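Local atomic coordinates of putative iron-regulated protein A (Parabacteroides distasonis ATCC 8503, PDB entry 4ECG), a protein that binds calcium ions and belongs to the imelysin-like, iron-regulated protein family, where it is a putative metallopeptidase of unestablished cellular role. Residues Ala93-Phe96 and Gly97-Leu101; Gln227-Glu230 and Leu231-Gly235; Ala240-Ser243 and Asn244-Ser248; Ala366-Thr369 and Thr370-Val374. One frame throughout, in Å; residues are numbered along the deposited sequence.

Contact 1. Residues Ala93-Phe96 and Gly97-Leu101; sequences AFLF and GVADL
Leu95 and Ala99 supply the apolar part of this turn into a short helix, the CD2 methyl of the leucine lying 3.9 Å from the CB of the alanine. The same CB also approaches Leu95 O, at 3.5 Å. Phe96 adds an aromatic group that heads elsewhere: with CG set between the backbone N and the carbonyl carbon (chi1 50°), the ring turns back so that Phe94 C lies over one face, offset toward the rim, while Gly97 N stays at its edge. Beyond the turn the ring packs on Trp195, Tyr208 and Met212.

The polar interactions belong to the backbone and one water. Gly97 is the N-cap of helix 98-101, and its carbonyl O takes the first regular bond, from Leu101 N at 2.8 Å. Asp100 N reaches further back, to Leu95 O at 3.0 Å, but the bond is weak, bent to 120° at the hydrogen. A water bridges Phe96 O and Ala99 N: it donates to the carbonyl at 2.6 Å and accepts from the amide at 3.0 Å.

Steric limits act at Gly97, whose positive phi would press a beta carbon against Phe96 O. The side chain of Leu95 also lies about 4 Å from that of Glu92, which binds calcium with Asp109. In chemical terms, then, two amides of the first turn are met from outside the helix, Asp100 N by one weak, bent backbone bond and Ala99 N by a water bridge, while apolar groups close around the turn.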
loop_
_atom_site.group_PDB
_atom_site.type_symbol
_atom_site.label_atom_id
_atom_site.label_comp_id
_atom_site.label_asym_id
_atom_site.label_seq_id
_atom_site.Cartn_x
_atom_site.Cartn_y
_atom_site.Cartn_z
ATOM N N ALA A 93 -0.060 -5.808 -0.230
ATOM C CA ALA A 93 -0.283 -7.188 -0.725
ATOM C C ALA A 93 -1.259 -7.926 0.187
ATOM O O ALA A 93 -1.705 -9.021 -0.154
ATOM C CB ALA A 93 1.027 -7.975 -0.852
ATOM N N PHE A 94 -1.588 -7.314 1.336
ATOM C CA PHE A 94 -2.549 -7.875 2.251
ATOM C C PHE A 94 -3.548 -6.846 2.837
ATOM O O PHE A 94 -3.611 -6.589 4.047
ATOM C CB PHE A 94 -1.841 -8.678 3.348
ATOM C CG PHE A 94 -0.638 -8.019 3.941
ATOM C CD1 PHE A 94 0.595 -8.158 3.359
ATOM C CD2 PHE A 94 -0.730 -7.308 5.115
ATOM C CE1 PHE A 94 1.736 -7.600 3.956
ATOM C CE2 PHE A 94 0.373 -6.749 5.689
ATOM C CZ PHE A 94 1.619 -6.896 5.117
ATOM N N LEU A 95 -4.356 -6.288 1.942
ATOM C CA LEU A 95 -5.399 -5.343 2.317
ATOM C C LEU A 95 -6.646 -6.097 2.747
ATOM O O LEU A 95 -7.617 -5.480 3.227
ATOM C CB LEU A 95 -5.750 -4.427 1.149
ATOM C CG LEU A 95 -4.745 -3.318 0.909
ATOM C CD1 LEU A 95 -5.017 -2.774 -0.487
ATOM C CD2 LEU A 95 -4.866 -2.267 2.030
ATOM N N PHE A 96 -6.641 -7.415 2.580
ATOM C CA PHE A 96 -7.738 -8.225 3.133
ATOM C C PHE A 96 -7.742 -8.132 4.631
ATOM O O PHE A 96 -6.755 -7.742 5.218
ATOM C CB PHE A 96 -7.698 -9.678 2.690
ATOM C CG PHE A 96 -6.389 -10.343 2.866
ATOM C CD1 PHE A 96 -6.046 -10.914 4.061
ATOM C CD2 PHE A 96 -5.488 -10.432 1.800
ATOM C CE1 PHE A 96 -4.838 -11.601 4.207
ATOM C CE2 PHE A 96 -4.262 -11.080 1.941
ATOM C CZ PHE A 96 -3.941 -11.681 3.145
ATOM N N GLY A 97 -8.855 -8.507 5.248
ATOM C CA GLY A 97 -8.926 -8.474 6.694
ATOM C C GLY A 97 -9.261 -7.081 7.172
ATOM O O GLY A 97 -10.164 -6.463 6.661
ATOM N N VAL A 98 -8.561 -6.579 8.171
ATOM C CA VAL A 98 -9.057 -5.403 8.868
ATOM C C VAL A 98 -9.048 -4.169 7.937
ATOM O O VAL A 98 -9.984 -3.381 7.938
ATOM C CB VAL A 98 -8.276 -5.170 10.194
ATOM C CG1 VAL A 98 -8.831 -3.976 10.974
ATOM C CG2 VAL A 98 -8.320 -6.387 11.086
ATOM N N ALA A 99 -7.998 -4.015 7.137
ATOM C CA ALA A 99 -7.894 -2.869 6.234
ATOM C C ALA A 99 -9.169 -2.745 5.349
ATOM O O ALA A 99 -9.755 -1.666 5.208
ATOM C CB ALA A 99 -6.618 -2.938 5.396
ATOM N N ASP A 100 -9.595 -3.872 4.794
ATOM C CA ASP A 100 -10.814 -3.973 4.001
ATOM C C ASP A 100 -12.064 -3.816 4.866
ATOM O O ASP A 100 -12.901 -2.987 4.594
ATOM C CB ASP A 100 -10.858 -5.332 3.281
ATOM C CG ASP A 100 -12.071 -5.489 2.380
ATOM O OD1 ASP A 100 -12.130 -4.766 1.379
ATOM O OD2 ASP A 100 -12.932 -6.352 2.642
ATOM N N LEU A 101 -12.167 -4.596 5.927
ATOM C CA LEU A 101 -13.414 -4.727 6.654
ATOM C C LEU A 101 -13.854 -3.457 7.408
ATOM O O LEU A 101 -15.075 -3.164 7.516
ATOM C CB LEU A 101 -13.329 -5.961 7.601
ATOM C CG LEU A 101 -13.444 -7.344 6.890
ATOM C CD1 LEU A 101 -13.256 -8.437 7.929
ATOM C CD2 LEU A 101 -14.766 -7.540 6.081
HETATM O O HOH W 1 -5.696 -5.848 6.733
#

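Contact 2. Residues Gln227-Glu230 and Leu231-Gly235; sequences QAIE and LMLNG. With CA (calcium ion), chain C.
Ile229 holds CG1 anti to its carbonyl carbon (chi1 -68°), which leaves CG2 anti to the backbone N and sends the two branches to different neighbours. CG2 runs side by side with Leu233, 4.0 Å from its CD1, both side chains pointing the same way. CD1 instead meets Met232, present as selenomethionine, whose chain bends at chi3 (65°) and passes SE slantwise at 4.1 Å.

Near the start of the helix, Gln227 stretches out beyond CG and binds a calcium ion through OE1 at 2.2 Å. Five waters and Ser221 O complete seven ligands, and Gly223 N donates to the same OE1, so the amide oxygen is held by both a metal and a hydrogen bond.

The other end is where helix 225-233 runs out. Leu233 N bonds to Ile229 O at 3.3 Å and more weakly to Glu230 O. Asn234, the first residue to leave helical angles, then folds its amide back: ND2 donates to Leu231 O at 2.6 Å, lying in the carbonyl plane on a lone pair, with an angle of 158° at the hydrogen. Asn237 OD1 takes a further bond from ND2, and Asn236 N donates to OD1, which fixes the amide's rotation.

Ile229 and Met232 bury themselves against Val36 and Phe39 of helix 29-68 and Leu315 of helix 315-322, while Met212 of helix 208-214 covers Ala228 and Met232.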
loop_
_atom_site.group_PDB
_atom_site.type_symbol
_atom_site.label_atom_id
_atom_site.label_comp_id
_atom_site.label_asym_id
_atom_site.label_seq_id
_atom_site.Cartn_x
_atom_site.Cartn_y
_atom_site.Cartn_z
ATOM N N GLN A 227 -8.381 -21.858 1.772
ATOM C CA GLN A 227 -8.926 -20.545 1.675
ATOM C C GLN A 227 -7.993 -19.477 2.170
ATOM O O GLN A 227 -7.959 -18.399 1.603
ATOM C CB GLN A 227 -10.268 -20.474 2.409
ATOM C CG GLN A 227 -11.338 -21.315 1.705
ATOM C CD GLN A 227 -12.725 -21.133 2.290
ATOM O OE1 GLN A 227 -13.041 -20.113 2.914
ATOM N NE2 GLN A 227 -13.555 -22.108 2.072
ATOM N N ALA A 228 -7.227 -19.781 3.207
ATOM C CA ALA A 228 -6.249 -18.840 3.775
ATOM C C ALA A 228 -5.114 -18.526 2.790
ATOM O O ALA A 228 -4.798 -17.389 2.577
ATOM C CB ALA A 228 -5.694 -19.363 5.106
ATOM N N ILE A 229 -4.513 -19.545 2.192
ATOM C CA ILE A 229 -3.524 -19.354 1.124
ATOM C C ILE A 229 -4.108 -18.606 -0.077
ATOM O O ILE A 229 -3.450 -17.754 -0.629
ATOM C CB ILE A 229 -2.949 -20.722 0.602
ATOM C CG1 ILE A 229 -2.078 -21.448 1.645
ATOM C CG2 ILE A 229 -2.085 -20.521 -0.628
ATOM C CD1 ILE A 229 -0.752 -20.771 1.837
ATOM N N GLU A 230 -5.303 -18.981 -0.532
ATOM C CA GLU A 230 -5.988 -18.287 -1.679
ATOM C C GLU A 230 -6.168 -16.803 -1.338
ATOM O O GLU A 230 -5.980 -15.951 -2.190
ATOM C CB GLU A 230 -7.358 -18.933 -2.026
ATOM C CG GLU A 230 -8.101 -18.357 -3.262
ATOM C CD GLU A 230 -9.513 -18.952 -3.490
ATOM O OE1 GLU A 230 -10.062 -19.606 -2.558
ATOM O OE2 GLU A 230 -10.071 -18.798 -4.611
ATOM N N LEU A 231 -6.466 -16.505 -0.073
ATOM C CA LEU A 231 -6.635 -15.117 0.379
ATOM C C LEU A 231 -5.349 -14.319 0.200
ATOM O O LEU A 231 -5.374 -13.160 -0.260
ATOM C CB LEU A 231 -7.077 -15.094 1.849
ATOM C CG LEU A 231 -7.745 -13.860 2.419
ATOM C CD1 LEU A 231 -8.970 -13.489 1.595
ATOM C CD2 LEU A 231 -8.086 -14.128 3.860
HETATM N N MSE A 232 -4.216 -14.934 0.545
HETATM C CA MSE A 232 -2.917 -14.242 0.461
HETATM C C MSE A 232 -2.667 -13.857 -0.981
HETATM O O MSE A 232 -2.140 -12.791 -1.230
HETATM C CB MSE A 232 -1.738 -15.122 0.929
HETATM C CG MSE A 232 -1.677 -15.470 2.449
HETATM SE SE MSE A 232 -0.380 -16.831 2.872
HETATM C CE MSE A 232 1.216 -15.877 2.377
ATOM N N LEU A 233 -3.035 -14.746 -1.920
ATOM C CA LEU A 233 -2.674 -14.596 -3.348
ATOM C C LEU A 233 -3.699 -13.797 -4.146
ATOM O O LEU A 233 -3.438 -13.425 -5.279
ATOM C CB LEU A 233 -2.500 -15.964 -4.004
ATOM C CG LEU A 233 -1.176 -16.648 -3.646
ATOM C CD1 LEU A 233 -1.309 -18.163 -3.707
ATOM C CD2 LEU A 233 -0.062 -16.165 -4.562
ATOM N N ASN A 234 -4.839 -13.488 -3.535
ATOM C CA ASN A 234 -6.027 -13.075 -4.279
ATOM C C ASN A 234 -5.916 -11.739 -4.993
ATOM O O ASN A 234 -5.148 -10.867 -4.578
ATOM C CB ASN A 234 -7.309 -13.096 -3.386
ATOM C CG ASN A 234 -7.577 -11.777 -2.680
ATOM O OD1 ASN A 234 -8.239 -10.867 -3.230
ATOM N ND2 ASN A 234 -7.100 -11.676 -1.434
ATOM N N GLY A 235 -6.793 -11.580 -5.997
ATOM C CA GLY A 235 -6.770 -10.482 -6.951
ATOM C C GLY A 235 -7.609 -9.276 -6.600
ATOM O O GLY A 235 -7.549 -8.245 -7.321
HETATM CA CA CA C . -14.048 -18.180 2.470
HETATM O O HOH W 2 -16.136 -19.034 3.784
HETATM O O HOH W 3 -15.494 -19.105 0.892
HETATM O O HOH W 4 -15.215 -16.121 1.897
HETATM O O HOH W 5 -12.878 -18.351 0.442
HETATM O O HOH W 6 -11.865 -16.691 2.704
#

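Contact 3. Residues Ala240-Ser243 and Asn244-Ser248; sequences AGIS and NEVGS. With CA (calcium ion), chain H.
The opening turns of helix 239-259 place Ile242 one turn ahead of Val246, and the two branched side chains meet within its buried face. Ile242 carries CG1 anti to the backbone N (chi1 -167°), and the further bend at chi2 brings CD1 to 4.1 Å from Val246 CG2. Their backbones are joined by Val246 N to Ile242 O at 2.9 Å, a bond almost straight at 175°.

On the outer side a water spans the next pair, donating to Gly241 O at 2.7 Å and accepting from Asn244 ND2 at 2.8 Å; the asparagine amide is thereby linked to a carbonyl of the preceding turn. Ser243 OG faces inward instead and is hydrogen-bonded to Thr369 OG1 of helix 355-377.

Further along, Asn244 O is gripped twice by one residue, by Ser248 N at 2.9 Å and by Ser248 OG at 3.1 Å. The hydroxyl can reach it because OG stands beside its own backbone N, anti to the carbonyl carbon. The carbonyl of Ser248 points onward to calcium, bound through O at 2.6 Å along with three waters and Asp253 OD1. A wider, pi-type turn occupies 246-248 just where the metal is approached. A serine whose hydroxyl bonds back to the carbonyl four residues earlier is a familiar feature of alpha helices, and here it adjoins a calcium site built on a helix carbonyl.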
loop_
_atom_site.group_PDB
_atom_site.type_symbol
_atom_site.label_atom_id
_atom_site.label_comp_id
_atom_site.label_asym_id
_atom_site.label_seq_id
_atom_site.Cartn_x
_atom_site.Cartn_y
_atom_site.Cartn_z
ATOM N N ALA A 240 -2.019 -10.644 -5.989
ATOM C CA ALA A 240 -2.316 -10.343 -7.395
ATOM C C ALA A 240 -3.079 -9.037 -7.540
ATOM O O ALA A 240 -2.998 -8.374 -8.553
ATOM C CB ALA A 240 -3.043 -11.494 -8.074
ATOM N N GLY A 241 -3.784 -8.623 -6.505
ATOM C CA GLY A 241 -4.505 -7.342 -6.563
ATOM C C GLY A 241 -3.534 -6.208 -6.721
ATOM O O GLY A 241 -3.730 -5.309 -7.582
ATOM N N ILE A 242 -2.492 -6.226 -5.878
ATOM C CA ILE A 242 -1.534 -5.103 -5.856
ATOM C C ILE A 242 -0.598 -5.087 -7.080
ATOM O O ILE A 242 -0.383 -3.991 -7.656
ATOM C CB ILE A 242 -0.766 -4.990 -4.533
ATOM C CG1 ILE A 242 -0.048 -3.630 -4.468
ATOM C CG2 ILE A 242 0.234 -6.119 -4.363
ATOM C CD1 ILE A 242 -0.947 -2.396 -4.533
ATOM N N SER A 243 -0.117 -6.264 -7.543
ATOM C CA SER A 243 0.614 -6.296 -8.824
ATOM C C SER A 243 -0.200 -5.685 -9.950
ATOM O O SER A 243 0.298 -4.888 -10.757
ATOM C CB SER A 243 1.058 -7.706 -9.205
ATOM O OG SER A 243 -0.019 -8.590 -9.392
ATOM N N ASN A 244 -1.469 -6.066 -10.020
ATOM C CA ASN A 244 -2.313 -5.581 -11.085
ATOM C C ASN A 244 -2.622 -4.099 -10.953
ATOM O O ASN A 244 -2.739 -3.396 -11.957
ATOM C CB ASN A 244 -3.573 -6.397 -11.099
ATOM C CG ASN A 244 -4.505 -5.981 -12.175
ATOM O OD1 ASN A 244 -4.190 -6.116 -13.333
ATOM N ND2 ASN A 244 -5.648 -5.421 -11.796
ATOM N N GLU A 245 -2.793 -3.627 -9.723
ATOM C CA GLU A 245 -3.120 -2.220 -9.452
ATOM C C GLU A 245 -1.935 -1.297 -9.739
ATOM O O GLU A 245 -2.102 -0.217 -10.330
ATOM C CB GLU A 245 -3.597 -2.087 -7.996
ATOM C CG GLU A 245 -3.735 -0.675 -7.400
ATOM C CD GLU A 245 -5.048 0.053 -7.714
ATOM O OE1 GLU A 245 -5.854 -0.492 -8.531
ATOM O OE2 GLU A 245 -5.262 1.179 -7.120
ATOM N N VAL A 246 -0.747 -1.679 -9.287
ATOM C CA VAL A 246 0.477 -0.884 -9.612
ATOM C C VAL A 246 0.623 -0.713 -11.143
ATOM O O VAL A 246 0.806 0.381 -11.643
ATOM C CB VAL A 246 1.758 -1.486 -9.006
ATOM C CG1 VAL A 246 2.981 -0.742 -9.496
ATOM C CG2 VAL A 246 1.700 -1.470 -7.491
ATOM N N GLY A 247 0.507 -1.801 -11.881
ATOM C CA GLY A 247 0.713 -1.766 -13.338
ATOM C C GLY A 247 -0.414 -1.114 -14.106
ATOM O O GLY A 247 -0.185 -0.171 -14.828
ATOM N N SER A 248 -1.633 -1.581 -13.916
ATOM C CA SER A 248 -2.800 -1.014 -14.644
ATOM C C SER A 248 -3.340 0.296 -14.161
ATOM O O SER A 248 -3.861 0.996 -14.955
ATOM C CB SER A 248 -4.032 -1.934 -14.597
ATOM O OG SER A 248 -3.645 -3.203 -14.952
HETATM CA CA CA H . -6.294 1.148 -15.983
HETATM O O HOH W 7 -5.975 -4.951 -9.094
HETATM O O HOH W 8 -6.927 -1.144 -16.585
HETATM O O HOH W 9 -7.563 0.353 -13.673
HETATM O O HOH W 10 -8.563 2.161 -15.935
#

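Contact 4. Residues Ala366-Thr369 and Thr370-Val374; sequences ADLT and TGLGV
Ala366 O is gripped by two donors of a single residue: Thr370 N at 3.1 Å and Thr370 OG1 at 3.2 Å. They approach from opposite faces of the carbonyl plane, an arrangement that lets both bonds form on the one oxygen. The threonine manages this because OG1 stands beside its own backbone N (chi1 -59°), while CG2 lies anti to that nitrogen. Replacing Thr370 by an alanine would leave Ala366 O with the backbone N-H as its one donor from this residue and is likely to open a gap where the side chain rests on Phe16.

The bonds that follow are those of a regular alpha helix, each N-H taken by the carbonyl four residues back. Gly371 N reaches Asp367 O at 3.0 Å, and Leu372 N reaches Leu368 O at 2.9 Å with an angle of 173° at the hydrogen. Gly373 N continues the pattern to Thr369 O at 3.1 Å. These turns belong to helix 355-377, one of the long helices of this mainly helical, imelysin-like fold.

On its buried side the contact is apolar. Leu368 extends CG anti to the backbone N (chi1 -178°), and that carbon lies 4.0 Å from Leu372 CD1, the two side chains slanting across one another. Leu372 CG also settles 3.3 Å from Leu368 O, close beside the backbone bond between the same residues. Met330 of helix 324-343 touches both leucines, and Ile292 and Ile295 of helix 284-300 meet Leu368. Thr369, one position along, is hydrogen-bonded through OG1 to Cys365 O, besides its serine partner on helix 239-259, and its side chain touches Asn244 of that helix.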
loop_
_atom_site.group_PDB
_atom_site.type_symbol
_atom_site.label_atom_id
_atom_site.label_comp_id
_atom_site.label_asym_id
_atom_site.label_seq_id
_atom_site.Cartn_x
_atom_site.Cartn_y
_atom_site.Cartn_z
ATOM N N ALA A 366 2.197 -6.768 -15.225
ATOM C CA ALA A 366 1.147 -7.595 -15.835
ATOM C C ALA A 366 1.593 -9.102 -15.785
ATOM O O ALA A 366 0.802 -10.002 -15.436
ATOM C CB ALA A 366 0.797 -7.118 -17.255
ATOM N N ASP A 367 2.859 -9.363 -16.104
ATOM C CA ASP A 367 3.450 -10.713 -15.952
ATOM C C ASP A 367 3.527 -11.221 -14.472
ATOM O O ASP A 367 3.395 -12.383 -14.233
ATOM C CB ASP A 367 4.866 -10.771 -16.599
ATOM C CG ASP A 367 4.840 -10.604 -18.140
ATOM O OD1 ASP A 367 3.788 -10.868 -18.764
ATOM O OD2 ASP A 367 5.886 -10.236 -18.733
ATOM N N LEU A 368 3.729 -10.365 -13.482
ATOM C CA LEU A 368 3.786 -10.820 -12.082
ATOM C C LEU A 368 2.362 -11.229 -11.722
ATOM O O LEU A 368 2.152 -12.227 -11.064
ATOM C CB LEU A 368 4.267 -9.702 -11.161
ATOM C CG LEU A 368 4.457 -9.939 -9.662
ATOM C CD1 LEU A 368 5.202 -11.254 -9.373
ATOM C CD2 LEU A 368 5.195 -8.733 -9.106
ATOM N N THR A 369 1.384 -10.482 -12.220
ATOM C CA THR A 369 -0.016 -10.828 -12.008
ATOM C C THR A 369 -0.400 -12.187 -12.595
ATOM O O THR A 369 -1.063 -12.958 -11.960
ATOM C CB THR A 369 -0.938 -9.767 -12.587
ATOM O OG1 THR A 369 -0.686 -8.528 -11.902
ATOM C CG2 THR A 369 -2.445 -10.222 -12.448
ATOM N N THR A 370 0.006 -12.475 -13.812
ATOM C CA THR A 370 -0.226 -13.772 -14.396
ATOM C C THR A 370 0.416 -14.870 -13.568
ATOM O O THR A 370 -0.192 -15.904 -13.315
ATOM C CB THR A 370 0.370 -13.816 -15.802
ATOM O OG1 THR A 370 -0.256 -12.799 -16.574
ATOM C CG2 THR A 370 0.130 -15.181 -16.474
ATOM N N GLY A 371 1.663 -14.646 -13.153
ATOM C CA GLY A 371 2.432 -15.635 -12.375
ATOM C C GLY A 371 1.772 -15.965 -11.046
ATOM O O GLY A 371 1.616 -17.138 -10.680
ATOM N N LEU A 372 1.380 -14.921 -10.310
ATOM C CA LEU A 372 0.661 -15.112 -9.065
ATOM C C LEU A 372 -0.669 -15.858 -9.287
ATOM O O LEU A 372 -1.041 -16.640 -8.463
ATOM C CB LEU A 372 0.418 -13.772 -8.369
ATOM C CG LEU A 372 1.676 -13.039 -7.911
ATOM C CD1 LEU A 372 1.327 -11.564 -7.735
ATOM C CD2 LEU A 372 2.236 -13.728 -6.667
ATOM N N GLY A 373 -1.364 -15.632 -10.398
ATOM C CA GLY A 373 -2.550 -16.444 -10.770
ATOM C C GLY A 373 -2.275 -17.944 -10.877
ATOM O O GLY A 373 -3.110 -18.794 -10.467
ATOM N N VAL A 374 -1.104 -18.271 -11.428
ATOM C CA VAL A 374 -0.739 -19.666 -11.664
ATOM C C VAL A 374 -0.409 -20.285 -10.318
ATOM O O VAL A 374 -0.927 -21.362 -9.987
ATOM C CB VAL A 374 0.422 -19.829 -12.659
ATOM C CG1 VAL A 374 0.771 -21.299 -12.785
ATOM C CG2 VAL A 374 0.017 -19.289 -14.017
#

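How the contacts relate
All four contacts are local and follow one another along the chain; none nests in or crosses another. Contact 1 closes the end of the loop that leads from helix 71-89 into helix 98-101, and its Phe96 reaches forward to contact 2, with CE2 3.2 Å from Leu231 O. Contact 2 ends helix 225-233, and the chain then turns into contact 3, where Leu233 O and Ala240 N form a probable hydrogen bond. Ala93 of contact 1 also packs on Ile242. Contact 4, near the C terminus, lies beside contact 3, with Leu372 CD1 3.9 Å from Ala240 CA, and touches contact 2 through Leu233 and Leu372. The loop of contact 1 and helices 225-233, 239-259 and 355-377 are thus tied together.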